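Long-range contacts in multicopper oxidase (Pseudomonas thermotolerans, PDB 6VOW), which probably oxidises phenolic, lignin-related substrates in the manner of a laccase, passing the electrons through its copper centres to dioxygen, which is reduced to water: residues A130-Y135 against P152-E157; A245-P250 against G265-L270; H38-I43 against E70-Q75; D77-R82 against F125-A130. One frame throughout, in Å; residues are numbered along the deposited sequence.

Interaction 1: residues A130-Y135 against P152-E157; sequences AGNFWY and PLVVEE
Gly131 and Phe133 face Val155 and Leu153 as antiparallel hydrogen-bonded pairs, and the packing is closest on the sheet face that carries Phe133, Leu153 and Val155. Four backbone bonds join the strands; the shortest include Gly131 N to Val155 O at 2.7 Å and Phe133 N to Leu153 O at 2.7 Å. Leu153 N reaches Phe133 O from above the carbonyl plane. A chi1 of -62° sets Phe133 CG beside its backbone N, on the face shared with Val155, where ring atom CD2 meets Val155 CG2 at 3.9 Å. At one end the Tyr135 ring turns an edge to the proline: Pro152 O lies in the ring plane, 3.4 Å from Tyr135 CE2, while the tyrosine OH bonds Val69 O. An alanine at Tyr135 would probably leave Val69 O without this hydroxyl partner and open a gap beside Pro152. Ala130 is tightly packed too, its CB 3.4 Å from Val155 O. The looser, solvent side is the partly exposed Glu156, which turns from the partner strand to pair with Arg72 and Arg74. Trp134 carries its indole away from Pro152. This backbone-bonded, largely apolar pairing probably helps to fix the strand from which Trp134 reaches the Cu-O-Cu pocket.

Interaction 2: residues A245-P250 against G265-L270; sequences ALDGHP and GMRIDL
Asp247 and Arg267 make the two largest contributions to this contact, and the hydrogen bonds come first. Asp247 N donates a hydrogen bond to Arg267 O at 2.8 Å, arriving from above the carbonyl plane, and Arg267 N returns one to Asp247 OD1 at 3.0 Å on the anti side of the carboxylate. Asp269 N to Ala245 O, 2.9 Å, joins the strands at the Ala245-Asp269 hydrogen-bonded pair. Water 1 donates to both Asp247 OD1 and Arg267 O; OD2 is held by Thr412.

Among the charges, the Asp247-Arg267 pair is long and purely electrostatic, since OD1 stands well out of the guanidinium plane. Bent at chi2 and chi3, the arginine folds this flat group back with one face over Asp247 CA, which sits 3.4 Å above its centre. NH1 bonds Gly265 O in plane, while NE and NH2 go to Asn132 O and Asp413, fixing the group's rotation.

The apolar part is small: Leu246 CD2 meets Ile268 CG2 at 3.7 Å, the side chains crossing obliquely. Met266 CB makes a close carbon-to-oxygen approach to Asp247 OD1, 3.1 Å.

A type I' turn at Asp247 and Gly248 brings Asp247 against Arg267; strand 240-246 lies between 267-273 and the outermost 249-255, consistent with the middle cupredoxin-like domain of a three-domain laccase.

Interaction 3: residues H38-I43 against E70-Q75; sequences HDYELI and ELRCRQ
His38, Tyr40 and Leu42 meet Leu71, Arg72, Cys73 and Arg74 in a side-chain packing contact between two sheets, with the strand axes 7.8 Å apart at closest approach. At 164° they run nearly antiparallel, but no backbone hydrogen bond joins the two strands. With CG anti to its carbonyl carbon (chi1 -72°), Tyr40 lays its ring over Leu71, whose CG stands 4.1 Å from the centroid and 7° off the normal, a CH-pi contact. At the ring's tip, Arg72 N donates to Tyr40 OH at 2.8 Å, and water 2 lies between that hydroxyl and Glu70 O. Strand 37-49 belongs to one sheet and the outermost strand 71-74 to the other, so the contact packs one sheet on the other in the beta sandwich of a cupredoxin-like domain. A phenylalanine in place of Tyr40 would probably leave Arg72 N without its acceptor and water 2 without one anchor. Deeper in, Leu42 CD2 touches Leu71 CD1 at 4.2 Å. Toward the partly exposed end, Cys73 SG lies over one face of the His38 imidazole, 3.6 Å from the centroid. Arg74 CB reaches His38 NE2 at 3.7 Å, a nitrogen hydrogen-bonded to Asp77, while the Arg74 guanidinium leads away to Glu156.

Interaction 4: residues D77-R82 against F125-A130; sequences DWLRVR and FKTEDA
Lys126 lies across the indole of Trp78, the two forming an antiparallel non-hydrogen-bonded pair. Starting at CB, the lysine passes 3.8 Å from Asp77 O. CG, set anti to the lysine carbonyl carbon (chi1 -60°), comes over the face of the indole, 3.5 Å from the centroid of the six-membered ring and 11° off its normal. CD goes on past Trp78 CZ2 at 3.9 Å. Bends at chi3 and chi4 then turn the chain, and NZ ends 4.0 Å from the centroid of the five-membered ring, an off-centre cation-pi contact, while it bonds Gly76 O. The pi electrons of the indole probably stabilise the ammonium charge to some extent.

On the opposite face Leu79 and Phe125 lie side by side, pointing the same way: Leu79 CD2 touches Phe125 CZ at 3.6 Å, and Leu79 CB stands over the phenyl face near its rim. Leu79 N to Phe125 O, 2.7 Å, is almost perfectly straight at 179°, and Thr127 N also donates to Asp77 O, at 3.0 Å.

Strand 78-85 runs here between strand 37-49 and the outermost strand 120-126, with Trp78 and Lys126 on the partly exposed side, while Leu79 packs inward on Cys73 and Leu153 of the facing sheet.

Along the chain interaction 3 opens first, interaction 4 and interaction 1 follow, and interaction 2 comes last. The first three belong to one beta sandwich and have centres 8 to 10 Å apart: interaction 4 pairs strands within one sheet, interaction 1 within the other, and interaction 3 bridges the two. Ala130 is shared by interactions 4 and 1, where the chain passes from one sheet to the other. Interaction 2 lies in the next sheet along the chain, 9 Å from interaction 1 but 18 to 19 Å from interactions 4 and 3. Asn132 ties it to interaction 1 through Arg267 and Asp269, joining two sandwiches close to the copper cluster.

Interaction 1: residues A130-Y135 against P152-E157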
# COMPACT_ATOMS: atom_id res chain seq x y z
N ALA A 130 6.76 12.61 -2.37
CA ALA A 130 5.61 12.71 -3.24
C ALA A 130 5.33 11.34 -3.71
O ALA A 130 6.21 10.48 -3.76
CB ALA A 130 5.90 13.59 -4.42
N GLY A 131 4.08 11.16 -4.04
CA GLY A 131 3.57 9.98 -4.60
C GLY A 131 2.41 9.41 -3.86
O GLY A 131 1.68 10.12 -3.17
N ASN A 132 2.23 8.12 -4.07
CA ASN A 132 1.01 7.37 -3.70
C ASN A 132 1.26 6.62 -2.46
O ASN A 132 2.19 5.79 -2.46
CB ASN A 132 0.72 6.33 -4.81
CG ASN A 132 0.43 7.02 -6.12
OD1 ASN A 132 -0.36 8.00 -6.15
ND2 ASN A 132 1.07 6.57 -7.19
N PHE A 133 0.45 6.86 -1.44
CA PHE A 133 0.64 6.14 -0.19
C PHE A 133 -0.75 5.71 0.12
O PHE A 133 -1.71 5.92 -0.69
CB PHE A 133 1.30 7.06 0.89
CG PHE A 133 2.62 7.50 0.48
CD1 PHE A 133 3.66 6.67 0.54
CD2 PHE A 133 2.75 8.70 -0.21
CE1 PHE A 133 4.89 7.04 0.05
CE2 PHE A 133 3.94 9.07 -0.75
CZ PHE A 133 5.04 8.25 -0.59
N TRP A 134 -0.89 5.10 1.27
CA TRP A 134 -2.27 4.82 1.76
C TRP A 134 -2.26 4.73 3.25
O TRP A 134 -1.19 4.76 3.91
CB TRP A 134 -2.89 3.53 1.14
CG TRP A 134 -2.19 2.26 1.36
CD1 TRP A 134 -0.92 1.96 1.06
CD2 TRP A 134 -2.76 1.11 1.95
NE1 TRP A 134 -0.66 0.68 1.43
CE2 TRP A 134 -1.80 0.13 1.94
CE3 TRP A 134 -4.02 0.81 2.43
CZ2 TRP A 134 -2.03 -1.11 2.47
CZ3 TRP A 134 -4.27 -0.43 2.90
CH2 TRP A 134 -3.29 -1.40 2.89
N TYR A 135 -3.44 4.56 3.78
CA TYR A 135 -3.62 4.53 5.22
C TYR A 135 -4.65 3.47 5.60
O TYR A 135 -5.65 3.24 4.91
CB TYR A 135 -4.06 5.94 5.68
CG TYR A 135 -5.40 6.41 5.17
CD1 TYR A 135 -6.52 6.24 5.94
CD2 TYR A 135 -5.53 7.10 3.97
CE1 TYR A 135 -7.76 6.67 5.54
CE2 TYR A 135 -6.79 7.56 3.56
CZ TYR A 135 -7.90 7.31 4.39
OH TYR A 135 -9.17 7.68 4.08
N PRO A 152 -6.77 5.83 0.04
CA PRO A 152 -5.60 6.39 -0.64
C PRO A 152 -5.13 7.73 -0.03
O PRO A 152 -6.00 8.55 0.36
CB PRO A 152 -6.12 6.62 -2.10
CG PRO A 152 -7.57 6.65 -2.03
CD PRO A 152 -7.99 6.30 -0.58
N LEU A 153 -3.80 7.90 0.05
CA LEU A 153 -3.10 9.20 0.35
C LEU A 153 -2.18 9.61 -0.77
O LEU A 153 -1.25 8.88 -1.11
CB LEU A 153 -2.27 9.08 1.61
CG LEU A 153 -1.38 10.22 2.05
CD1 LEU A 153 -2.18 11.49 2.13
CD2 LEU A 153 -0.70 9.89 3.36
N VAL A 154 -2.47 10.73 -1.42
CA VAL A 154 -1.59 11.31 -2.46
C VAL A 154 -0.78 12.46 -1.89
O VAL A 154 -1.37 13.38 -1.33
CB VAL A 154 -2.40 11.83 -3.67
CG1 VAL A 154 -1.51 12.40 -4.73
CG2 VAL A 154 -3.20 10.70 -4.31
N VAL A 155 0.55 12.38 -1.99
CA VAL A 155 1.41 13.47 -1.73
C VAL A 155 1.83 14.04 -3.09
O VAL A 155 2.56 13.39 -3.82
CB VAL A 155 2.59 13.06 -0.83
CG1 VAL A 155 3.50 14.29 -0.53
CG2 VAL A 155 2.05 12.48 0.50
N GLU A 156 1.25 15.20 -3.46
CA GLU A 156 1.56 15.87 -4.66
C GLU A 156 3.07 16.24 -4.73
O GLU A 156 3.73 16.55 -3.71
CB GLU A 156 0.64 17.08 -4.84
CG GLU A 156 -0.82 16.64 -5.11
CD GLU A 156 -1.84 17.77 -5.18
OE1 GLU A 156 -1.36 18.90 -5.34
OE2 GLU A 156 -3.10 17.53 -5.10
N GLU A 157 3.65 16.14 -5.92
CA GLU A 157 5.08 16.61 -6.11
C GLU A 157 5.20 18.14 -5.77
O GLU A 157 4.24 18.91 -5.94
CB GLU A 157 5.58 16.42 -7.54
CG GLU A 157 5.73 14.97 -8.03
CD GLU A 157 4.35 14.25 -8.20
OE1 GLU A 157 3.30 14.86 -8.66
OE2 GLU A 157 4.32 13.05 -7.87

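Interaction 2: residues A245-P250 against G265-L270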
# COMPACT_ATOMS: atom_id res chain seq x y z
N ALA A 245 6.31 5.40 -11.33
CA ALA A 245 6.66 5.23 -9.94
C ALA A 245 6.06 4.00 -9.33
O ALA A 245 4.93 3.62 -9.67
CB ALA A 245 6.16 6.41 -9.13
N LEU A 246 6.78 3.47 -8.36
CA LEU A 246 6.37 2.25 -7.61
C LEU A 246 6.45 2.47 -6.11
O LEU A 246 7.55 2.85 -5.55
CB LEU A 246 7.24 1.08 -7.98
CG LEU A 246 7.66 0.88 -9.40
CD1 LEU A 246 8.75 -0.22 -9.49
CD2 LEU A 246 6.44 0.60 -10.26
N ASP A 247 5.28 2.28 -5.47
CA ASP A 247 5.16 2.32 -4.02
C ASP A 247 5.65 3.71 -3.56
O ASP A 247 6.45 3.85 -2.65
CB ASP A 247 5.96 1.15 -3.43
CG ASP A 247 5.60 -0.20 -4.13
OD1 ASP A 247 4.43 -0.52 -4.24
OD2 ASP A 247 6.50 -0.89 -4.65
N GLY A 248 5.12 4.72 -4.23
CA GLY A 248 5.38 6.16 -3.92
C GLY A 248 6.78 6.70 -4.24
O GLY A 248 7.19 7.74 -3.69
N HIS A 249 7.54 6.01 -5.09
CA HIS A 249 8.89 6.47 -5.43
C HIS A 249 9.18 6.38 -6.91
O HIS A 249 9.01 5.32 -7.52
CB HIS A 249 9.89 5.70 -4.67
CG HIS A 249 9.79 5.96 -3.23
ND1 HIS A 249 10.40 7.02 -2.61
CD2 HIS A 249 9.02 5.37 -2.30
CE1 HIS A 249 10.07 7.01 -1.33
NE2 HIS A 249 9.23 6.02 -1.13
N PRO A 250 9.54 7.50 -7.52
CA PRO A 250 9.73 7.58 -8.96
C PRO A 250 10.73 6.61 -9.55
O PRO A 250 11.64 6.21 -8.87
CB PRO A 250 10.28 8.99 -9.11
CG PRO A 250 9.46 9.74 -8.07
CD PRO A 250 9.59 8.84 -6.90
N GLY A 265 -1.06 -3.52 -0.68
CA GLY A 265 -0.33 -2.35 -0.19
C GLY A 265 0.70 -1.74 -1.11
O GLY A 265 1.42 -0.81 -0.73
N MET A 266 0.75 -2.23 -2.35
CA MET A 266 1.56 -1.63 -3.36
C MET A 266 0.80 -0.67 -4.20
O MET A 266 -0.40 -0.72 -4.36
CB MET A 266 2.19 -2.71 -4.25
CG MET A 266 3.18 -3.56 -3.45
SD MET A 266 3.73 -4.96 -4.44
CE MET A 266 5.00 -4.31 -5.47
N ARG A 267 1.54 0.24 -4.77
CA ARG A 267 0.95 1.25 -5.63
C ARG A 267 1.84 1.48 -6.81
O ARG A 267 3.04 1.23 -6.77
CB ARG A 267 0.87 2.56 -4.83
CG ARG A 267 0.05 2.52 -3.57
CD ARG A 267 0.85 2.16 -2.34
NE ARG A 267 1.94 3.10 -1.97
CZ ARG A 267 3.01 2.72 -1.29
NH1 ARG A 267 3.20 1.44 -0.99
NH2 ARG A 267 3.94 3.58 -0.98
N ILE A 268 1.28 2.04 -7.84
CA ILE A 268 2.04 2.46 -8.98
C ILE A 268 1.39 3.70 -9.54
O ILE A 268 0.18 3.92 -9.43
CB ILE A 268 2.07 1.39 -10.15
CG1 ILE A 268 0.67 0.96 -10.68
CG2 ILE A 268 2.81 0.17 -9.69
CD1 ILE A 268 0.80 -0.04 -11.80
N ASP A 269 2.21 4.45 -10.24
CA ASP A 269 1.67 5.47 -11.16
C ASP A 269 1.93 4.88 -12.51
O ASP A 269 3.08 4.55 -12.84
CB ASP A 269 2.47 6.73 -11.11
CG ASP A 269 2.14 7.58 -9.90
OD1 ASP A 269 0.95 7.85 -9.65
OD2 ASP A 269 3.10 8.03 -9.24
N LEU A 270 0.86 4.78 -13.26
CA LEU A 270 0.83 4.13 -14.50
C LEU A 270 0.38 5.23 -15.43
O LEU A 270 -0.77 5.68 -15.33
CB LEU A 270 -0.15 2.92 -14.43
CG LEU A 270 -0.29 2.19 -15.77
CD1 LEU A 270 1.06 1.88 -16.39
CD2 LEU A 270 -1.09 0.93 -15.71
O HOH W 1 4.22 -1.28 -6.76

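Interaction 3: residues H38-I43 against E70-Q75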
# COMPACT_ATOMS: atom_id res chain seq x y z
N HIS A 38 -2.14 20.88 5.62
CA HIS A 38 -3.33 20.35 5.01
C HIS A 38 -4.09 19.71 6.14
O HIS A 38 -3.64 18.70 6.69
CB HIS A 38 -2.95 19.30 3.98
CG HIS A 38 -1.98 19.78 2.97
ND1 HIS A 38 -2.34 19.92 1.67
CD2 HIS A 38 -0.68 20.17 3.05
CE1 HIS A 38 -1.31 20.38 0.98
NE2 HIS A 38 -0.30 20.56 1.80
N ASP A 39 -5.12 20.41 6.62
CA ASP A 39 -6.05 19.92 7.65
C ASP A 39 -7.23 19.08 7.14
O ASP A 39 -7.96 19.43 6.18
CB ASP A 39 -6.63 21.04 8.57
CG ASP A 39 -5.64 21.47 9.58
OD1 ASP A 39 -5.48 20.73 10.54
OD2 ASP A 39 -4.92 22.46 9.44
N TYR A 40 -7.36 17.94 7.82
CA TYR A 40 -8.41 17.00 7.60
C TYR A 40 -8.94 16.54 8.96
O TYR A 40 -8.17 16.44 9.93
CB TYR A 40 -7.86 15.79 6.84
CG TYR A 40 -7.53 15.98 5.40
CD1 TYR A 40 -8.51 15.96 4.46
CD2 TYR A 40 -6.24 16.21 4.99
CE1 TYR A 40 -8.22 16.11 3.12
CE2 TYR A 40 -5.94 16.37 3.67
CZ TYR A 40 -6.96 16.35 2.76
OH TYR A 40 -6.73 16.46 1.44
N GLU A 41 -10.26 16.40 9.03
CA GLU A 41 -10.98 15.68 10.10
C GLU A 41 -11.41 14.37 9.45
O GLU A 41 -12.23 14.41 8.49
CB GLU A 41 -12.22 16.44 10.54
CG GLU A 41 -12.91 15.76 11.71
CD GLU A 41 -14.25 16.34 12.13
OE1 GLU A 41 -15.20 16.44 11.34
OE2 GLU A 41 -14.36 16.64 13.30
N LEU A 42 -10.87 13.25 9.95
CA LEU A 42 -11.13 11.94 9.35
C LEU A 42 -11.84 11.07 10.38
O LEU A 42 -11.29 10.80 11.44
CB LEU A 42 -9.86 11.23 8.91
CG LEU A 42 -10.12 9.98 8.05
CD1 LEU A 42 -10.98 10.31 6.83
CD2 LEU A 42 -8.86 9.33 7.57
N ILE A 43 -13.05 10.61 10.04
CA ILE A 43 -13.88 9.77 10.94
C ILE A 43 -14.02 8.30 10.38
O ILE A 43 -14.49 8.11 9.27
CB ILE A 43 -15.27 10.41 11.03
CG1 ILE A 43 -15.22 11.79 11.69
CG2 ILE A 43 -16.22 9.55 11.77
CD1 ILE A 43 -16.50 12.58 11.51
N GLU A 70 -10.14 10.12 -0.20
CA GLU A 70 -8.76 10.41 -0.64
C GLU A 70 -8.11 11.54 0.22
O GLU A 70 -8.63 12.55 0.36
CB GLU A 70 -8.57 10.64 -2.17
CG GLU A 70 -7.04 10.56 -2.52
CD GLU A 70 -6.67 10.55 -4.02
OE1 GLU A 70 -6.06 11.54 -4.43
OE2 GLU A 70 -6.88 9.56 -4.79
N LEU A 71 -7.04 11.26 0.91
CA LEU A 71 -6.30 12.36 1.55
C LEU A 71 -5.23 12.94 0.61
O LEU A 71 -4.44 12.16 -0.04
CB LEU A 71 -5.70 11.92 2.86
CG LEU A 71 -6.49 12.12 4.15
CD1 LEU A 71 -7.83 11.60 4.15
CD2 LEU A 71 -5.77 11.43 5.28
N ARG A 72 -5.20 14.26 0.48
CA ARG A 72 -4.08 14.87 -0.34
C ARG A 72 -3.22 15.75 0.50
O ARG A 72 -3.77 16.49 1.36
CB ARG A 72 -4.54 15.80 -1.43
CG ARG A 72 -5.60 15.33 -2.33
CD ARG A 72 -5.08 14.37 -3.32
NE ARG A 72 -4.37 15.00 -4.41
CZ ARG A 72 -4.36 14.54 -5.66
NH1 ARG A 72 -5.01 13.44 -6.07
NH2 ARG A 72 -3.66 15.20 -6.52
N CYS A 73 -1.91 15.66 0.26
CA CYS A 73 -0.96 16.61 0.78
C CYS A 73 -0.01 17.01 -0.35
O CYS A 73 -0.21 16.64 -1.53
CB CYS A 73 -0.18 16.03 1.96
SG CYS A 73 0.64 17.29 3.10
N ARG A 74 0.98 17.83 -0.03
CA ARG A 74 1.90 18.35 -1.05
C ARG A 74 3.18 18.13 -0.41
O ARG A 74 3.23 18.24 0.83
CB ARG A 74 1.62 19.85 -1.28
CG ARG A 74 2.71 20.72 -1.89
CD ARG A 74 2.44 20.97 -3.35
NE ARG A 74 1.07 21.46 -3.53
CZ ARG A 74 0.39 21.40 -4.68
NH1 ARG A 74 0.92 20.84 -5.77
NH2 ARG A 74 -0.84 21.87 -4.74
N GLN A 75 4.17 17.72 -1.20
CA GLN A 75 5.47 17.40 -0.69
C GLN A 75 6.11 18.58 -0.03
O GLN A 75 6.15 19.63 -0.62
CB GLN A 75 6.34 16.95 -1.87
CG GLN A 75 7.75 16.54 -1.53
CD GLN A 75 8.45 16.10 -2.77
OE1 GLN A 75 8.11 16.52 -3.86
NE2 GLN A 75 9.43 15.23 -2.62
O HOH W 2 -8.57 15.47 -0.01

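Interaction 4: residues D77-R82 against F125-A130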
# COMPACT_ATOMS: atom_id res chain seq x y z
N ASP A 77 4.98 19.76 2.78
CA ASP A 77 3.99 20.32 3.68
C ASP A 77 3.61 19.38 4.82
O ASP A 77 4.05 18.22 4.85
CB ASP A 77 2.74 20.69 2.90
CG ASP A 77 2.99 21.70 1.82
OD1 ASP A 77 4.10 22.27 1.75
OD2 ASP A 77 2.01 21.94 1.10
N TRP A 78 2.84 19.92 5.78
CA TRP A 78 2.33 19.19 6.97
C TRP A 78 1.02 18.67 6.65
O TRP A 78 0.21 19.39 6.05
CB TRP A 78 2.17 20.05 8.24
CG TRP A 78 3.44 20.46 8.88
CD1 TRP A 78 4.12 21.58 8.62
CD2 TRP A 78 4.18 19.79 9.89
NE1 TRP A 78 5.25 21.65 9.35
CE2 TRP A 78 5.30 20.57 10.17
CE3 TRP A 78 4.02 18.60 10.59
CZ2 TRP A 78 6.26 20.21 11.11
CZ3 TRP A 78 4.94 18.25 11.50
CH2 TRP A 78 6.05 19.03 11.77
N LEU A 79 0.82 17.39 7.02
CA LEU A 79 -0.45 16.73 6.89
C LEU A 79 -0.93 16.68 8.29
O LEU A 79 -0.19 16.16 9.10
CB LEU A 79 -0.28 15.28 6.34
CG LEU A 79 -1.59 14.52 6.27
CD1 LEU A 79 -2.58 15.35 5.59
CD2 LEU A 79 -1.43 13.25 5.47
N ARG A 80 -2.15 17.17 8.55
CA ARG A 80 -2.73 17.19 9.92
C ARG A 80 -4.08 16.58 9.85
O ARG A 80 -4.97 17.06 9.12
CB ARG A 80 -2.83 18.62 10.46
CG ARG A 80 -3.20 18.75 11.94
CD ARG A 80 -2.74 20.07 12.56
NE ARG A 80 -3.41 21.22 11.95
CZ ARG A 80 -3.05 22.48 12.16
NH1 ARG A 80 -2.05 22.74 12.94
NH2 ARG A 80 -3.67 23.46 11.58
N VAL A 81 -4.23 15.46 10.55
CA VAL A 81 -5.48 14.72 10.46
C VAL A 81 -5.96 14.48 11.87
O VAL A 81 -5.30 13.81 12.65
CB VAL A 81 -5.35 13.37 9.78
CG1 VAL A 81 -6.74 12.72 9.79
CG2 VAL A 81 -4.79 13.57 8.37
N ARG A 82 -7.09 15.09 12.16
CA ARG A 82 -7.86 14.86 13.37
C ARG A 82 -8.65 13.59 13.12
O ARG A 82 -9.68 13.60 12.44
CB ARG A 82 -8.74 16.10 13.63
CG ARG A 82 -9.86 15.98 14.63
CD ARG A 82 -9.32 15.78 15.99
NE ARG A 82 -8.66 16.96 16.58
CZ ARG A 82 -9.27 17.94 17.23
NH1 ARG A 82 -10.60 18.01 17.32
NH2 ARG A 82 -8.53 18.88 17.76
N PHE A 125 2.24 15.24 10.46
CA PHE A 125 3.62 14.93 10.05
C PHE A 125 3.83 15.59 8.71
O PHE A 125 2.86 15.99 8.03
CB PHE A 125 3.84 13.42 9.95
CG PHE A 125 2.75 12.73 9.15
CD1 PHE A 125 1.57 12.29 9.76
CD2 PHE A 125 2.86 12.53 7.75
CE1 PHE A 125 0.57 11.65 9.01
CE2 PHE A 125 1.85 11.86 7.04
CZ PHE A 125 0.73 11.42 7.69
N LYS A 126 5.09 15.82 8.40
CA LYS A 126 5.44 16.37 7.11
C LYS A 126 5.54 15.16 6.18
O LYS A 126 6.04 14.09 6.56
CB LYS A 126 6.81 17.12 7.16
CG LYS A 126 6.92 18.30 8.10
CD LYS A 126 8.33 18.94 8.06
CE LYS A 126 8.52 19.83 6.84
NZ LYS A 126 7.53 20.95 6.83
N THR A 127 5.03 15.37 4.96
CA THR A 127 5.14 14.48 3.84
C THR A 127 6.23 14.97 2.91
O THR A 127 5.99 15.86 2.09
CB THR A 127 3.78 14.44 3.14
OG1 THR A 127 3.41 15.77 2.73
CG2 THR A 127 2.69 13.93 4.07
N GLU A 128 7.45 14.47 3.08
CA GLU A 128 8.59 14.81 2.27
C GLU A 128 8.71 14.02 0.97
O GLU A 128 9.61 14.37 0.18
CB GLU A 128 9.91 14.62 3.06
CG GLU A 128 9.99 15.39 4.39
CD GLU A 128 10.20 16.91 4.24
OE1 GLU A 128 10.28 17.43 3.11
OE2 GLU A 128 10.30 17.59 5.26
N ASP A 129 7.88 12.97 0.78
CA ASP A 129 7.90 12.14 -0.41
C ASP A 129 6.62 12.29 -1.10
O ASP A 129 5.52 12.18 -0.51
CB ASP A 129 8.06 10.68 -0.10
CG ASP A 129 9.35 10.38 0.66
OD1 ASP A 129 10.37 11.06 0.51
OD2 ASP A 129 9.33 9.49 1.48
N ALA A 130 6.76 12.61 -2.37
CA ALA A 130 5.61 12.71 -3.24
C ALA A 130 5.33 11.34 -3.71
O ALA A 130 6.21 10.48 -3.76
CB ALA A 130 5.90 13.59 -4.42